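Local coordinates for protein phosphoribosylformylglycinamidine synthase 2 (Thermus thermophilus, PDB 3VIU) that belongs to the PurM-like (AIR synthase related) family and binds adenosine-5'-diphosphate and magnesium in a chain with two copies of the family's paired domains, at residues P480-E493 and V517-E529. Numbering follows the deposited sequence.
Sequences PLAYTDGLNLGSPE and VPVVSGNVSLYNE. With ADP (adenosine-5'-diphosphate), chain B; PO4 (phosphate ion), chain C.
Leu489 O is gripped twice by Asn528: the backbone N reaches it at 2.8 Å in the carbonyl plane, on a lone pair, and the amide ND2 at 3.1 Å, tilted from that plane. ND2 also donates to Ser525 OG, which lies in the amide plane and itself donates to O3 of the phosphate ion; the Asn528 side chain thus bridges Leu489 O and Ser525 OG. Beyond it, Glu529 OE1 takes the N-H of Ser491 at 2.7 Å from above the carboxylate plane, and Pro492 lays CD over one face of the Tyr527 ring. Upstream the strands run parallel, with Leu487 N bound to Asn523 O. At the start of the ladder, Tyr483 has CG between its backbone N and carbonyl carbon (chi1 74°), which folds the ring over Val519; Val519 CA sits 4.0 Å from the ring centroid. On the same face of the sheet, Asp485 OD1 accepts from N6 of ADP at 3.0 Å, while Leu487 and Val524 lie side by side against that amino group. Gly522 N donates to O2' of the ADP ribose at 3.2 Å. On the other face Thr484 OG1 and Ser521 OG share a hydrogen bond, and Ser521 OG is also hydrogen-bonded to Phe82 O. With helix 495-515 between them, the strands form a beta-alpha-beta unit at the edge of a PurM-like N-terminal domain sheet, building part of the ADP pocket.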
loop_
_atom_site.group_PDB
_atom_site.type_symbol
_atom_site.label_atom_id
_atom_site.label_comp_id
_atom_site.label_asym_id
_atom_site.label_seq_id
_atom_site.Cartn_x
_atom_site.Cartn_y
_atom_site.Cartn_z
ATOM N N PRO A 480 -0.790 -3.833 -15.640
ATOM C CA PRO A 480 -0.828 -2.752 -14.649
ATOM C C PRO A 480 -1.829 -1.683 -15.067
ATOM O O PRO A 480 -1.705 -1.106 -16.143
ATOM C CB PRO A 480 0.604 -2.219 -14.670
ATOM C CG PRO A 480 1.408 -3.397 -15.086
ATOM C CD PRO A 480 0.575 -3.994 -16.174
ATOM N N LEU A 481 -2.816 -1.416 -14.225
ATOM C CA LEU A 481 -3.816 -0.408 -14.560
ATOM C C LEU A 481 -3.533 0.934 -13.898
ATOM O O LEU A 481 -3.773 1.977 -14.487
ATOM C CB LEU A 481 -5.212 -0.894 -14.160
ATOM C CG LEU A 481 -5.671 -2.168 -14.867
ATOM C CD1 LEU A 481 -7.008 -2.595 -14.303
ATOM C CD2 LEU A 481 -5.766 -1.922 -16.365
ATOM N N ALA A 482 -3.022 0.899 -12.673
ATOM C CA ALA A 482 -2.703 2.117 -11.937
ATOM C C ALA A 482 -2.048 1.737 -10.627
ATOM O O ALA A 482 -1.969 0.561 -10.290
ATOM C CB ALA A 482 -3.968 2.922 -11.661
ATOM N N TYR A 483 -1.575 2.726 -9.885
ATOM C CA TYR A 483 -0.964 2.422 -8.610
ATOM C C TYR A 483 -1.429 3.359 -7.513
ATOM O O TYR A 483 -2.129 4.331 -7.764
ATOM C CB TYR A 483 0.560 2.464 -8.710
ATOM C CG TYR A 483 1.151 3.845 -8.799
ATOM C CD1 TYR A 483 1.287 4.495 -10.027
ATOM C CD2 TYR A 483 1.586 4.502 -7.648
ATOM C CE1 TYR A 483 1.845 5.763 -10.105
ATOM C CE2 TYR A 483 2.144 5.768 -7.714
ATOM C CZ TYR A 483 2.269 6.396 -8.942
ATOM O OH TYR A 483 2.788 7.662 -8.990
ATOM N N THR A 484 -1.035 3.030 -6.291
ATOM C CA THR A 484 -1.354 3.804 -5.102
ATOM C C THR A 484 -0.006 3.870 -4.376
ATOM O O THR A 484 0.724 2.874 -4.328
ATOM C CB THR A 484 -2.403 3.062 -4.236
ATOM O OG1 THR A 484 -2.787 3.882 -3.124
ATOM C CG2 THR A 484 -1.834 1.740 -3.724
ATOM N N ASP A 485 0.347 5.036 -3.841
ATOM C CA ASP A 485 1.622 5.166 -3.153
ATOM C C ASP A 485 1.490 5.660 -1.727
ATOM O O ASP A 485 0.926 6.730 -1.471
ATOM C CB ASP A 485 2.549 6.112 -3.915
ATOM C CG ASP A 485 2.010 7.524 -3.976
ATOM O OD1 ASP A 485 2.728 8.466 -3.572
ATOM O OD2 ASP A 485 0.862 7.695 -4.434
ATOM N N GLY A 486 2.003 4.864 -0.795
ATOM C CA GLY A 486 1.976 5.245 0.596
ATOM C C GLY A 486 3.355 5.783 0.916
ATOM O O GLY A 486 4.294 5.016 1.096
ATOM N N LEU A 487 3.492 7.103 0.963
ATOM C CA LEU A 487 4.782 7.703 1.271
ATOM C C LEU A 487 4.991 7.791 2.781
ATOM O O LEU A 487 4.086 8.178 3.519
ATOM C CB LEU A 487 4.877 9.103 0.657
ATOM C CG LEU A 487 4.598 9.221 -0.849
ATOM C CD1 LEU A 487 4.869 10.651 -1.291
ATOM C CD2 LEU A 487 5.465 8.241 -1.643
ATOM N N ASN A 488 6.187 7.420 3.227
ATOM C CA ASN A 488 6.567 7.471 4.641
ATOM C C ASN A 488 7.988 8.020 4.684
ATOM O O ASN A 488 8.905 7.421 4.128
ATOM C CB ASN A 488 6.544 6.074 5.247
ATOM C CG ASN A 488 5.210 5.382 5.059
ATOM O OD1 ASN A 488 4.304 5.523 5.873
ATOM N ND2 ASN A 488 5.079 4.644 3.968
ATOM N N LEU A 489 8.162 9.164 5.331
ATOM C CA LEU A 489 9.466 9.801 5.430
ATOM C C LEU A 489 9.661 10.513 6.760
ATOM O O LEU A 489 8.768 10.533 7.617
ATOM C CB LEU A 489 9.652 10.809 4.296
ATOM C CG LEU A 489 9.754 10.213 2.888
ATOM C CD1 LEU A 489 8.454 10.481 2.146
ATOM C CD2 LEU A 489 10.937 10.812 2.138
ATOM N N GLY A 490 10.847 11.086 6.927
ATOM C CA GLY A 490 11.151 11.809 8.140
ATOM C C GLY A 490 10.565 13.193 7.998
ATOM O O GLY A 490 9.749 13.450 7.107
ATOM N N SER A 491 10.986 14.091 8.875
ATOM C CA SER A 491 10.504 15.459 8.851
ATOM C C SER A 491 10.926 16.169 7.570
ATOM O O SER A 491 12.053 15.994 7.090
ATOM C CB SER A 491 11.056 16.218 10.052
ATOM O OG SER A 491 10.756 17.594 9.938
ATOM N N PRO A 492 10.018 16.971 6.994
ATOM C CA PRO A 492 10.281 17.722 5.765
ATOM C C PRO A 492 10.944 19.062 6.104
ATOM O O PRO A 492 11.324 19.823 5.213
ATOM C CB PRO A 492 8.889 17.912 5.188
ATOM C CG PRO A 492 8.085 18.161 6.428
ATOM C CD PRO A 492 8.597 17.075 7.367
ATOM N N GLU A 493 11.063 19.339 7.400
ATOM C CA GLU A 493 11.669 20.574 7.874
ATOM C C GLU A 493 13.113 20.636 7.395
ATOM O O GLU A 493 13.463 21.468 6.560
ATOM C CB GLU A 493 11.644 20.632 9.403
ATOM C CG GLU A 493 10.284 20.345 10.032
ATOM C CD GLU A 493 9.291 21.472 9.855
ATOM O OE1 GLU A 493 9.095 21.914 8.704
ATOM O OE2 GLU A 493 8.701 21.908 10.867
ATOM N N VAL A 517 1.730 4.085 -16.227
ATOM C CA VAL A 517 0.869 3.644 -15.134
ATOM C C VAL A 517 0.682 4.861 -14.230
ATOM O O VAL A 517 1.634 5.325 -13.613
ATOM C CB VAL A 517 1.527 2.514 -14.313
ATOM C CG1 VAL A 517 0.598 2.078 -13.197
ATOM C CG2 VAL A 517 1.867 1.341 -15.217
ATOM N N PRO A 518 -0.546 5.392 -14.147
ATOM C CA PRO A 518 -0.864 6.569 -13.325
ATOM C C PRO A 518 -1.273 6.325 -11.868
ATOM O O PRO A 518 -1.715 5.230 -11.520
ATOM C CB PRO A 518 -1.992 7.218 -14.111
ATOM C CG PRO A 518 -2.775 6.004 -14.564
ATOM C CD PRO A 518 -1.681 5.043 -15.023
ATOM N N VAL A 519 -1.117 7.358 -11.031
ATOM C CA VAL A 519 -1.524 7.310 -9.620
ATOM C C VAL A 519 -3.027 7.471 -9.597
ATOM O O VAL A 519 -3.594 8.191 -10.410
ATOM C CB VAL A 519 -1.049 8.507 -8.765
ATOM C CG1 VAL A 519 -0.174 8.020 -7.631
ATOM C CG2 VAL A 519 -0.392 9.558 -9.624
ATOM N N VAL A 520 -3.668 6.853 -8.626
ATOM C CA VAL A 520 -5.103 6.956 -8.538
ATOM C C VAL A 520 -5.485 7.323 -7.104
ATOM O O VAL A 520 -6.593 7.792 -6.834
ATOM C CB VAL A 520 -5.729 5.625 -8.997
ATOM C CG1 VAL A 520 -5.718 4.611 -7.874
ATOM C CG2 VAL A 520 -7.094 5.873 -9.553
ATOM N N SER A 521 -4.539 7.126 -6.191
ATOM C CA SER A 521 -4.739 7.437 -4.782
ATOM C C SER A 521 -3.449 7.174 -4.035
ATOM O O SER A 521 -2.463 6.702 -4.615
ATOM C CB SER A 521 -5.851 6.575 -4.180
ATOM O OG SER A 521 -5.459 5.217 -4.104
ATOM N N GLY A 522 -3.449 7.471 -2.741
ATOM C CA GLY A 522 -2.251 7.247 -1.961
ATOM C C GLY A 522 -2.317 7.882 -0.592
ATOM O O GLY A 522 -3.380 8.301 -0.146
ATOM N N ASN A 523 -1.168 7.960 0.065
ATOM C CA ASN A 523 -1.077 8.526 1.395
ATOM C C ASN A 523 0.300 9.119 1.608
ATOM O O ASN A 523 1.242 8.818 0.880
ATOM C CB ASN A 523 -1.312 7.442 2.443
ATOM C CG ASN A 523 -1.285 7.992 3.854
ATOM O OD1 ASN A 523 -2.109 8.828 4.209
ATOM N ND2 ASN A 523 -0.330 7.534 4.662
ATOM N N VAL A 524 0.412 9.970 2.618
ATOM C CA VAL A 524 1.687 10.590 2.941
ATOM C C VAL A 524 1.818 10.699 4.440
ATOM O O VAL A 524 1.004 11.343 5.089
ATOM C CB VAL A 524 1.819 12.011 2.336
ATOM C CG1 VAL A 524 3.113 12.671 2.814
ATOM C CG2 VAL A 524 1.797 11.929 0.825
ATOM N N SER A 525 2.845 10.058 4.983
ATOM C CA SER A 525 3.111 10.106 6.415
ATOM C C SER A 525 4.488 10.725 6.606
ATOM O O SER A 525 5.490 10.171 6.158
ATOM C CB SER A 525 3.088 8.701 7.014
ATOM O OG SER A 525 3.457 8.746 8.376
ATOM N N LEU A 526 4.535 11.882 7.258
ATOM C CA LEU A 526 5.800 12.570 7.488
ATOM C C LEU A 526 6.181 12.570 8.961
ATOM O O LEU A 526 5.440 12.065 9.806
ATOM C CB LEU A 526 5.713 14.010 6.985
ATOM C CG LEU A 526 5.382 14.151 5.500
ATOM C CD1 LEU A 526 5.288 15.619 5.156
ATOM C CD2 LEU A 526 6.444 13.451 4.648
ATOM N N TYR A 527 7.346 13.137 9.258
ATOM C CA TYR A 527 7.832 13.225 10.633
ATOM C C TYR A 527 8.127 11.864 11.253
ATOM O O TYR A 527 8.031 11.697 12.469
ATOM C CB TYR A 527 6.820 13.984 11.504
ATOM C CG TYR A 527 6.635 15.417 11.079
ATOM C CD1 TYR A 527 7.578 16.394 11.416
ATOM C CD2 TYR A 527 5.544 15.794 10.301
ATOM C CE1 TYR A 527 7.439 17.714 10.985
ATOM C CE2 TYR A 527 5.393 17.105 9.863
ATOM C CZ TYR A 527 6.343 18.062 10.207
ATOM O OH TYR A 527 6.194 19.356 9.764
ATOM N N ASN A 528 8.474 10.893 10.419
ATOM C CA ASN A 528 8.813 9.569 10.925
ATOM C C ASN A 528 10.303 9.558 11.222
ATOM O O ASN A 528 11.101 9.044 10.446
ATOM C CB ASN A 528 8.461 8.491 9.897
ATOM C CG ASN A 528 6.967 8.293 9.762
ATOM O OD1 ASN A 528 6.325 7.777 10.669
ATOM N ND2 ASN A 528 6.403 8.720 8.633
ATOM N N GLU A 529 10.668 10.166 12.344
ATOM C CA GLU A 529 12.055 10.232 12.772
ATOM C C GLU A 529 12.105 10.645 14.230
ATOM O O GLU A 529 11.154 11.219 14.760
ATOM C CB GLU A 529 12.844 11.246 11.927
ATOM C CG GLU A 529 12.530 12.711 12.213
ATOM C CD GLU A 529 13.397 13.673 11.399
ATOM O OE1 GLU A 529 13.305 13.644 10.156
ATOM O OE2 GLU A 529 14.170 14.456 11.998
HETATM P PB ADP B . -8.350 9.619 4.555
HETATM O O1B ADP B . -7.988 10.545 5.664
HETATM O O2B ADP B . -7.518 8.249 4.715
HETATM O O3B ADP B . -10.007 9.315 4.627
HETATM P PA ADP B . -6.804 11.411 3.196
HETATM O O1A ADP B . -7.392 12.743 3.506
HETATM O O2A ADP B . -5.745 11.023 4.360
HETATM O O3A ADP B . -8.002 10.291 3.100
HETATM O "O5'" ADP B . -5.992 11.416 1.778
HETATM C "C5'" ADP B . -6.178 12.685 1.120
HETATM C "C4'" ADP B . -6.485 12.544 -0.400
HETATM O "O4'" ADP B . -5.286 12.796 -1.201
HETATM C "C3'" ADP B . -6.982 11.139 -0.826
HETATM O "O3'" ADP B . -7.904 11.266 -1.917
HETATM C "C2'" ADP B . -5.693 10.417 -1.222
HETATM O "O2'" ADP B . -5.932 9.338 -2.130
HETATM C "C1'" ADP B . -4.839 11.538 -1.819
HETATM N N9 ADP B . -3.407 11.316 -1.577
HETATM C C8 ADP B . -2.742 11.515 -0.399
HETATM N N7 ADP B . -1.480 11.224 -0.533
HETATM C C5 ADP B . -1.248 10.819 -1.799
HETATM C C6 ADP B . -0.105 10.386 -2.520
HETATM N N6 ADP B . 1.131 10.314 -1.902
HETATM N N1 ADP B . -0.248 10.047 -3.821
HETATM C C2 ADP B . -1.438 10.110 -4.439
HETATM N N3 ADP B . -2.536 10.512 -3.795
HETATM C C4 ADP B . -2.487 10.871 -2.494
HETATM P P PO4 C . 0.808 8.278 10.656
HETATM O O1 PO4 C . 0.891 6.990 9.933
HETATM O O2 PO4 C . 1.504 8.160 11.958
HETATM O O3 PO4 C . 1.451 9.340 9.849
HETATM O O4 PO4 C . -0.618 8.626 10.885
HETATM O O HOH W 1 1.722 6.111 3.942
HETATM O O HOH W 2 14.295 15.439 8.808
HETATM O O HOH W 3 6.363 21.655 11.871
#